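Local coordinates for protein thioredoxin Reductase (Burkholderia cenocepacia, PDB 4F82) that probably reduces hydrogen peroxide and organic hydroperoxides to water and alcohols as a thiol-dependent peroxidase of the Prx5 subfamily, helping to protect the cell against oxidative stress, at residues R42-G47 and K109-A114; A65-G70 and E163-A168. One frame throughout, in Å; residues are numbered along the deposited sequence.

Contact 1: R42-G47 and K109-A114; sequences RDQVAG and KVRMMA
The amide oxygen of Gln44 meets the Arg111 guanidinium at its edge, near its plane, and is shared by both terminal nitrogens. The main bond runs from Arg111 NH1 to Gln44 OE1 at 2.8 Å, with an N-H...O angle of 147°. Arg111 NH2 adds a weak second bond to Gln44 OE1, 3.3 Å long. The two side chains cross at about a right angle, and their amide and guanidinium planes stand 71° apart, so the amide is turned steeply against the group it binds instead of lying flush with it. A bend at chi2 (-72°) in the glutamine brings OE1 to the arginine, whose own chain runs extended from CB and turns at chi3.

Met113, two residues along the same strand, places SD 3.6 Å above one face of the Arg111 guanidinium plane, toward its rim. Two carboxylates outside the segments bind the same nitrogens: Glu23 forms a salt bridge with NH2 and Glu85 with NH1. These would more than offset its single positive charge and probably help to fix the rotation of the guanidinium, leaving the neutral glutamine as a further acceptor. Trp87 of strand 85-90 touches both Gln44 and Arg111, and backbone bonds from Arg111 to Ile86 and Cys88 set the strand in place.

The contact thus ties the short helix 41-45, which follows strand 35-40, to strand 111-114 of the central sheet by one polar bridge at the surface, within the thioredoxin fold of a peroxiredoxin and away from its predicted active cysteine.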
loop_
_atom_site.group_PDB
_atom_site.type_symbol
_atom_site.label_atom_id
_atom_site.label_comp_id
_atom_site.label_asym_id
_atom_site.label_seq_id
_atom_site.Cartn_x
_atom_site.Cartn_y
_atom_site.Cartn_z
ATOM N N ARG A 42 10.600 -4.708 -19.601
ATOM C CA ARG A 42 11.401 -5.335 -20.622
ATOM C C ARG A 42 12.669 -4.518 -20.816
ATOM O O ARG A 42 13.758 -5.091 -20.918
ATOM C CB ARG A 42 10.588 -5.566 -21.909
ATOM C CG ARG A 42 9.565 -6.695 -21.698
ATOM C CD ARG A 42 9.035 -7.311 -22.991
ATOM N NE ARG A 42 10.089 -7.823 -23.872
ATOM C CZ ARG A 42 10.647 -9.033 -23.771
ATOM N NH1 ARG A 42 10.285 -9.876 -22.796
ATOM N NH2 ARG A 42 11.580 -9.404 -24.643
ATOM N N ASP A 43 12.559 -3.192 -20.784
ATOM C CA ASP A 43 13.770 -2.350 -20.857
ATOM C C ASP A 43 14.824 -2.599 -19.759
ATOM O O ASP A 43 16.021 -2.583 -20.033
ATOM C CB ASP A 43 13.423 -0.850 -20.923
ATOM C CG ASP A 43 12.812 -0.444 -22.266
ATOM O OD1 ASP A 43 12.835 -1.266 -23.219
ATOM O OD2 ASP A 43 12.311 0.703 -22.365
ATOM N N GLN A 44 14.371 -2.829 -18.535
ATOM C CA GLN A 44 15.243 -3.051 -17.382
ATOM C C GLN A 44 15.803 -4.476 -17.277
ATOM O O GLN A 44 16.775 -4.677 -16.556
ATOM C CB GLN A 44 14.492 -2.759 -16.061
ATOM C CG GLN A 44 14.117 -1.302 -15.867
ATOM C CD GLN A 44 15.327 -0.456 -15.558
ATOM O OE1 GLN A 44 16.194 -0.854 -14.761
ATOM N NE2 GLN A 44 15.412 0.706 -16.199
ATOM N N VAL A 45 15.171 -5.460 -17.920
ATOM C CA VAL A 45 15.716 -6.826 -17.928
ATOM C C VAL A 45 16.526 -7.080 -19.180
ATOM O O VAL A 45 17.260 -8.083 -19.268
ATOM C CB VAL A 45 14.655 -7.938 -17.767
ATOM C CG1 VAL A 45 13.806 -7.684 -16.540
ATOM C CG2 VAL A 45 13.780 -8.070 -19.029
ATOM N N ALA A 46 16.440 -6.172 -20.151
ATOM C CA ALA A 46 17.218 -6.388 -21.374
ATOM C C ALA A 46 18.709 -6.567 -21.085
ATOM O O ALA A 46 19.333 -5.721 -20.422
ATOM C CB ALA A 46 17.009 -5.258 -22.378
ATOM N N GLY A 47 19.253 -7.693 -21.558
ATOM C CA GLY A 47 20.671 -7.995 -21.483
ATOM C C GLY A 47 21.168 -8.355 -20.093
ATOM O O GLY A 47 22.391 -8.346 -19.867
ATOM N N LYS A 109 21.201 -4.152 -3.035
ATOM C CA LYS A 109 21.082 -5.615 -3.009
ATOM C C LYS A 109 19.799 -6.109 -3.636
ATOM O O LYS A 109 19.798 -7.071 -4.385
ATOM C CB LYS A 109 21.246 -6.174 -1.584
ATOM C CG LYS A 109 22.536 -5.685 -0.901
ATOM C CD LYS A 109 23.084 -6.710 0.080
ATOM C CE LYS A 109 24.365 -6.207 0.766
ATOM N NZ LYS A 109 24.112 -4.963 1.564
ATOM N N VAL A 110 18.691 -5.463 -3.327
ATOM C CA VAL A 110 17.421 -5.884 -3.881
ATOM C C VAL A 110 16.743 -4.590 -4.300
ATOM O O VAL A 110 16.632 -3.667 -3.468
ATOM C CB VAL A 110 16.567 -6.598 -2.809
ATOM C CG1 VAL A 110 15.192 -6.941 -3.383
ATOM C CG2 VAL A 110 17.299 -7.846 -2.307
ATOM N N ARG A 111 16.346 -4.493 -5.578
ATOM C CA ARG A 111 15.570 -3.359 -6.082
ATOM C C ARG A 111 14.118 -3.566 -5.643
ATOM O O ARG A 111 13.545 -4.663 -5.844
ATOM C CB ARG A 111 15.634 -3.307 -7.586
ATOM C CG ARG A 111 17.033 -3.036 -8.140
ATOM C CD ARG A 111 17.011 -2.912 -9.651
ATOM N NE ARG A 111 16.309 -1.694 -10.052
ATOM C CZ ARG A 111 15.960 -1.407 -11.306
ATOM N NH1 ARG A 111 16.262 -2.253 -12.290
ATOM N NH2 ARG A 111 15.332 -0.264 -11.590
ATOM N N MET A 112 13.538 -2.545 -5.016
ATOM C CA MET A 112 12.144 -2.586 -4.555
ATOM C C MET A 112 11.240 -1.997 -5.639
ATOM O O MET A 112 11.117 -0.770 -5.781
ATOM C CB MET A 112 12.007 -1.827 -3.235
ATOM C CG MET A 112 13.001 -2.350 -2.167
ATOM S SD MET A 112 12.848 -4.133 -1.748
ATOM C CE MET A 112 11.316 -4.163 -0.776
ATOM N N MET A 113 10.647 -2.900 -6.418
ATOM C CA MET A 113 9.920 -2.562 -7.637
ATOM C C MET A 113 8.400 -2.547 -7.389
ATOM O O MET A 113 7.736 -3.592 -7.239
ATOM C CB MET A 113 10.322 -3.517 -8.764
ATOM C CG MET A 113 11.858 -3.583 -9.028
ATOM S SD MET A 113 12.426 -2.011 -9.666
ATOM C CE MET A 113 12.084 -2.274 -11.390
ATOM N N ALA A 114 7.862 -1.328 -7.338
ATOM C CA ALA A 114 6.451 -1.088 -7.048
ATOM C C ALA A 114 5.579 -1.443 -8.250
ATOM O O ALA A 114 5.758 -0.896 -9.332
ATOM C CB ALA A 114 6.271 0.399 -6.723
#

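Contact 2: A65-G70 and E163-A168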
loop_
_atom_site.group_PDB
_atom_site.type_symbol
_atom_site.label_atom_id
_atom_site.label_comp_id
_atom_site.label_asym_id
_atom_site.label_seq_id
_atom_site.Cartn_x
_atom_site.Cartn_y
_atom_site.Cartn_z
ATOM N N ALA A 65 9.861 -10.347 7.660
ATOM C CA ALA A 65 10.745 -11.061 8.596
ATOM C C ALA A 65 11.609 -12.115 7.889
ATOM O O ALA A 65 12.716 -12.442 8.315
ATOM C CB ALA A 65 9.892 -11.758 9.695
ATOM N N GLN A 66 11.061 -12.668 6.811
ATOM C CA GLN A 66 11.649 -13.841 6.162
ATOM C C GLN A 66 11.995 -13.651 4.677
ATOM O O GLN A 66 13.129 -13.906 4.246
ATOM C CB GLN A 66 10.661 -14.993 6.247
ATOM C CG GLN A 66 10.817 -15.890 7.436
ATOM C CD GLN A 66 10.319 -17.270 7.081
ATOM O OE1 GLN A 66 9.126 -17.524 7.173
ATOM N NE2 GLN A 66 11.220 -18.150 6.606
ATOM N N HIS A 67 11.001 -13.281 3.883
ATOM C CA HIS A 67 11.166 -13.316 2.431
ATOM C C HIS A 67 12.203 -12.312 1.859
ATOM O O HIS A 67 13.138 -12.741 1.172
ATOM C CB HIS A 67 9.813 -13.234 1.701
ATOM C CG HIS A 67 9.849 -13.811 0.324
ATOM N ND1 HIS A 67 8.746 -13.837 -0.505
ATOM C CD2 HIS A 67 10.868 -14.382 -0.371
ATOM C CE1 HIS A 67 9.078 -14.426 -1.648
ATOM N NE2 HIS A 67 10.356 -14.765 -1.593
ATOM N N VAL A 68 12.060 -11.009 2.148
ATOM C CA VAL A 68 13.029 -10.012 1.707
ATOM C C VAL A 68 14.401 -10.187 2.398
ATOM O O VAL A 68 15.454 -10.086 1.733
ATOM C CB VAL A 68 12.473 -8.540 1.850
ATOM C CG1 VAL A 68 13.505 -7.509 1.418
ATOM C CG2 VAL A 68 11.250 -8.371 0.993
ATOM N N PRO A 69 14.412 -10.471 3.716
ATOM C CA PRO A 69 15.749 -10.600 4.321
ATOM C C PRO A 69 16.569 -11.780 3.773
ATOM O O PRO A 69 17.783 -11.631 3.629
ATOM C CB PRO A 69 15.460 -10.763 5.804
ATOM C CG PRO A 69 14.166 -9.995 5.994
ATOM C CD PRO A 69 13.360 -10.308 4.741
ATOM N N GLY A 70 15.934 -12.899 3.426
ATOM C CA GLY A 70 16.653 -13.994 2.780
ATOM C C GLY A 70 17.347 -13.508 1.495
ATOM O O GLY A 70 18.491 -13.872 1.214
ATOM N N GLU A 163 7.411 -22.228 0.561
ATOM C CA GLU A 163 8.295 -23.392 0.510
ATOM C C GLU A 163 9.188 -23.403 -0.737
ATOM O O GLU A 163 10.133 -24.198 -0.808
ATOM C CB GLU A 163 7.485 -24.695 0.623
ATOM N N VAL A 164 8.944 -22.514 -1.707
ATOM C CA VAL A 164 9.746 -22.578 -2.970
ATOM C C VAL A 164 10.304 -21.253 -3.504
ATOM O O VAL A 164 11.133 -21.256 -4.455
ATOM C CB VAL A 164 8.931 -23.268 -4.114
ATOM C CG1 VAL A 164 8.533 -24.717 -3.719
ATOM C CG2 VAL A 164 7.646 -22.421 -4.465
ATOM N N SER A 165 9.842 -20.112 -2.950
ATOM C CA SER A 165 10.216 -18.782 -3.498
ATOM C C SER A 165 11.262 -18.077 -2.656
ATOM O O SER A 165 11.650 -16.942 -2.953
ATOM C CB SER A 165 8.987 -17.864 -3.595
ATOM O OG SER A 165 8.369 -17.700 -2.298
ATOM N N ASP A 166 11.719 -18.731 -1.595
ATOM C CA ASP A 166 12.776 -18.177 -0.750
ATOM C C ASP A 166 14.129 -18.186 -1.485
ATOM O O ASP A 166 14.344 -18.975 -2.416
ATOM C CB ASP A 166 12.898 -19.026 0.515
ATOM C CG ASP A 166 13.275 -20.464 0.202
ATOM O OD1 ASP A 166 12.423 -21.206 -0.372
ATOM O OD2 ASP A 166 14.426 -20.847 0.526
ATOM N N ALA A 167 15.039 -17.331 -1.046
ATOM C CA ALA A 167 16.348 -17.170 -1.718
ATOM C C ALA A 167 17.153 -18.470 -1.723
ATOM O O ALA A 167 17.764 -18.819 -2.759
ATOM C CB ALA A 167 17.155 -16.040 -1.062
ATOM N N ALA A 168 17.146 -19.212 -0.607
ATOM C CA ALA A 168 17.843 -20.520 -0.592
ATOM C C ALA A 168 17.420 -21.452 -1.737
ATOM O O ALA A 168 18.279 -22.040 -2.414
ATOM C CB ALA A 168 17.671 -21.244 0.747
HETATM O O HOH W 1 13.922 -15.444 0.960
#
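His67 donates from NE2 to the backbone carbonyl of Ser165, the direct hydrogen bond between helix 61-80 and the turn leading into helix 167-172. Its length is 2.9 Å between His67 NE2 and Ser165 O, with an N-H...O angle of 146°. The donor stands well above the carbonyl plane, 63° out of it, while the oxygen sits near the edge of the imidazole. The ring reaches this turn because chi1 (-156°) swings CG to the far side from the backbone N. Ser165 O also bonds the hydroxyl of Tyr71, and His67 ND1 is paired with Arg141, so both ring nitrogens are engaged, which probably fixes the rotation of the buried imidazole.

A water forms the second polar link. It donates to His67 O at 2.8 Å and accepts from Ala167 N at 3.0 Å, joining the backbones of the two segments.

In the peroxiredoxin fold, helix 61-80 carries the peroxidatic cysteine, predicted here to be Cys63; the side chain of His67 lies about 5 Å from that of Cys63, one turn further along the helix. At the start of the other helix, Asp166 occupies the N-cap position, its side chain capping a backbone N just beyond Ala168, and OD1 also bonds Ser169 OG.

Van der Waals contacts make up the rest. Ala167 CB packs 3.4 Å from Gly70 O, where the backbones come close, with 5.5 Å between Gly70 CA and Ala167 CA. Ser165 OG approaches His67 CE1 to 3.4 Å, but its hydrogen bond goes to Glu157. The rings of Phe162 and Phe53 meet the imidazole with their planes inclined to it.

Contacts 1 and 2 lie on opposite sides of the chain's centre, with their own centres 18 Å apart and their nearest atoms about 5 Å apart without touching. Their segments alternate along the sequence, so the 42-47/109-114 and 65-70/163-168 pairings cross within the one Redoxin region. Helix 61-80 gives them common surroundings: Val110, of the 109-114 segment, packs on its Tyr71 and Val72, and the same Tyr71 touches Ala167 in contact 2. Their relation to the active site differs. Contact 2 adjoins the predicted catalytic Cys63, whereas contact 1 is remote from it, at the surface by strand 111-114.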